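Local coordinates for Alpha/beta hydrolase fold-3 domain protein (Sulfolobus islandicus, PDB 5LK6) that probably hydrolyses carboxylic esters, as a thermostable lipase-like carboxylesterase of the alpha/beta hydrolase fold, at residues Val73-His78 against Asp127-Val132. Numbering follows the deposited sequence.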
loop_
_atom_site.group_PDB
_atom_site.type_symbol
_atom_site.label_atom_id
_atom_site.label_comp_id
_atom_site.label_asym_id
_atom_site.label_seq_id
_atom_site.Cartn_x
_atom_site.Cartn_y
_atom_site.Cartn_z
ATOM N N VAL A 73 -6.415 -15.768 -13.180
ATOM C CA VAL A 73 -5.074 -16.425 -13.190
ATOM C C VAL A 73 -3.959 -15.387 -13.202
ATOM O O VAL A 73 -3.925 -14.499 -14.063
ATOM C CB VAL A 73 -4.871 -17.366 -14.390
ATOM C CG1 VAL A 73 -3.533 -18.101 -14.271
ATOM C CG2 VAL A 73 -5.993 -18.360 -14.467
ATOM N N LEU A 74 -3.049 -15.507 -12.242
ATOM C CA LEU A 74 -1.881 -14.608 -12.157
ATOM C C LEU A 74 -0.625 -15.352 -12.625
ATOM O O LEU A 74 -0.244 -16.361 -12.023
ATOM C CB LEU A 74 -1.691 -14.130 -10.725
ATOM C CG LEU A 74 -0.497 -13.179 -10.483
ATOM C CD1 LEU A 74 -0.784 -11.842 -11.133
ATOM C CD2 LEU A 74 -0.219 -13.036 -8.992
ATOM N N ILE A 75 0.002 -14.856 -13.682
ATOM C CA ILE A 75 1.330 -15.332 -14.047
ATOM C C ILE A 75 2.341 -14.643 -13.114
ATOM O O ILE A 75 2.379 -13.402 -13.030
ATOM C CB ILE A 75 1.719 -14.940 -15.472
ATOM C CG1 ILE A 75 0.665 -15.419 -16.486
ATOM C CG2 ILE A 75 3.132 -15.476 -15.766
ATOM C CD1 ILE A 75 0.508 -16.932 -16.554
ATOM N N TYR A 76 3.134 -15.446 -12.411
ATOM C CA TYR A 76 4.119 -14.912 -11.494
ATOM C C TYR A 76 5.507 -15.263 -11.992
ATOM O O TYR A 76 5.802 -16.431 -12.107
ATOM C CB TYR A 76 3.925 -15.368 -10.044
ATOM C CG TYR A 76 4.733 -14.473 -9.125
ATOM C CD1 TYR A 76 4.240 -13.252 -8.699
ATOM C CD2 TYR A 76 6.053 -14.783 -8.810
ATOM C CE1 TYR A 76 4.999 -12.413 -7.905
ATOM C CE2 TYR A 76 6.819 -13.936 -8.028
ATOM C CZ TYR A 76 6.295 -12.753 -7.574
ATOM O OH TYR A 76 7.084 -11.913 -6.798
ATOM N N LEU A 77 6.316 -14.231 -12.262
ATOM C CA LEU A 77 7.714 -14.354 -12.696
ATOM C C LEU A 77 8.674 -13.954 -11.576
ATOM O O LEU A 77 8.661 -12.782 -11.156
ATOM C CB LEU A 77 7.930 -13.435 -13.889
ATOM C CG LEU A 77 6.850 -13.589 -14.972
ATOM C CD1 LEU A 77 6.979 -12.498 -16.041
ATOM C CD2 LEU A 77 6.875 -14.991 -15.589
ATOM N N HIS A 78 9.474 -14.904 -11.053
ATOM C CA HIS A 78 10.285 -14.622 -9.869
ATOM C C HIS A 78 11.443 -13.648 -10.140
ATOM O O HIS A 78 11.921 -13.526 -11.247
ATOM C CB HIS A 78 10.843 -15.928 -9.283
ATOM C CG HIS A 78 11.874 -16.609 -10.141
ATOM N ND1 HIS A 78 13.211 -16.273 -10.101
ATOM C CD2 HIS A 78 11.761 -17.595 -11.061
ATOM C CE1 HIS A 78 13.874 -17.013 -10.974
ATOM N NE2 HIS A 78 13.013 -17.810 -11.580
ATOM N N ASP A 127 6.001 -16.663 -23.752
ATOM C CA ASP A 127 5.432 -17.893 -24.275
ATOM C C ASP A 127 4.528 -18.567 -23.269
ATOM O O ASP A 127 3.500 -19.090 -23.671
ATOM C CB ASP A 127 6.537 -18.875 -24.694
ATOM C CG ASP A 127 7.236 -18.445 -25.948
ATOM O OD1 ASP A 127 6.786 -17.473 -26.577
ATOM O OD2 ASP A 127 8.249 -19.068 -26.304
ATOM N N ALA A 128 4.948 -18.591 -21.992
ATOM C CA ALA A 128 4.124 -19.081 -20.873
ATOM C C ALA A 128 2.866 -18.233 -20.698
ATOM O O ALA A 128 1.776 -18.772 -20.600
ATOM C CB ALA A 128 4.920 -19.133 -19.587
ATOM N N THR A 129 2.993 -16.912 -20.721
ATOM C CA THR A 129 1.822 -16.063 -20.604
ATOM C C THR A 129 0.816 -16.356 -21.728
ATOM O O THR A 129 -0.377 -16.519 -21.487
ATOM C CB THR A 129 2.208 -14.569 -20.564
ATOM O OG1 THR A 129 2.980 -14.349 -19.389
ATOM C CG2 THR A 129 0.982 -13.664 -20.520
ATOM N N ASN A 130 1.326 -16.454 -22.937
ATOM C CA ASN A 130 0.527 -16.659 -24.117
ATOM C C ASN A 130 -0.172 -18.005 -24.066
ATOM O O ASN A 130 -1.373 -18.125 -24.362
ATOM C CB ASN A 130 1.433 -16.558 -25.316
ATOM C CG ASN A 130 0.678 -16.482 -26.613
ATOM O OD1 ASN A 130 0.106 -15.459 -27.010
ATOM N ND2 ASN A 130 0.730 -17.562 -27.313
ATOM N N TRP A 131 0.542 -19.004 -23.617
ATOM C CA TRP A 131 -0.028 -20.312 -23.537
ATOM C C TRP A 131 -1.088 -20.427 -22.450
ATOM O O TRP A 131 -2.144 -21.016 -22.696
ATOM C CB TRP A 131 1.056 -21.338 -23.282
ATOM C CG TRP A 131 0.587 -22.725 -23.261
ATOM C CD1 TRP A 131 0.482 -23.586 -24.353
ATOM C CD2 TRP A 131 0.172 -23.479 -22.101
ATOM N NE1 TRP A 131 0.046 -24.820 -23.920
ATOM C CE2 TRP A 131 -0.148 -24.802 -22.559
ATOM C CE3 TRP A 131 0.083 -23.191 -20.735
ATOM C CZ2 TRP A 131 -0.562 -25.826 -21.694
ATOM C CZ3 TRP A 131 -0.355 -24.213 -19.853
ATOM C CH2 TRP A 131 -0.680 -25.520 -20.354
ATOM N N VAL A 132 -0.803 -19.893 -21.256
ATOM C CA VAL A 132 -1.772 -19.926 -20.156
ATOM C C VAL A 132 -3.080 -19.198 -20.581
ATOM O O VAL A 132 -4.176 -19.671 -20.327
ATOM C CB VAL A 132 -1.179 -19.350 -18.856
ATOM C CG1 VAL A 132 -2.272 -19.048 -17.812
ATOM C CG2 VAL A 132 -0.133 -20.290 -18.292
#
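Ile75 makes the broadest contact of strand 72-77 with helix 120-133 here, and it touches two residues about one helical turn apart, Thr129 and Val132. At the base of the branch, Ile75 CB lies 4.2 Å from Thr129 OG1. The methyl CG2, anti to the backbone N, comes nearer, with Ile75 CG2 3.8 Å from Thr129 OG1, and the methylene CG1 rests beside the same oxygen. CG1 stands anti to the carbonyl carbon of Ile75 (chi1 -55°), and a second bend at chi2 -63° brings CD1 over to Val132. There the two side chains meet tip to tip: Ile75 CD1 stands 3.7 Å from Val132 CG1, with Val132 CB and CG2 at similar range. Val132 CG1 also takes up Val73 from the same face of the strand, where Val73 CG1 lies 3.9 Å from Val132 CG1. The strand and helix segments run nearly antiparallel, at 168°, as expected when a sheet strand is covered by a helix of an alpha/beta hydrolase. An alanine in place of Ile75 would lack both the methyl beside Thr129 and the reach to Val132, and would probably leave a gap between strand and helix. On its opposite face the strand carries Leu74 and Tyr76 against helix 91-101, so the central sheet is sandwiched between helices here. Thr129 OG1 is hydrogen-bonded to Ser125 O one turn back in its own helix, which satisfies the hydroxyl although its neighbours across the interface are carbons. With all four touching residues buried and Thr129 OG1 their one polar side-chain atom, the join between strand and helix rests on the shape and burial of branched apolar groups rather than on any directional bond between them.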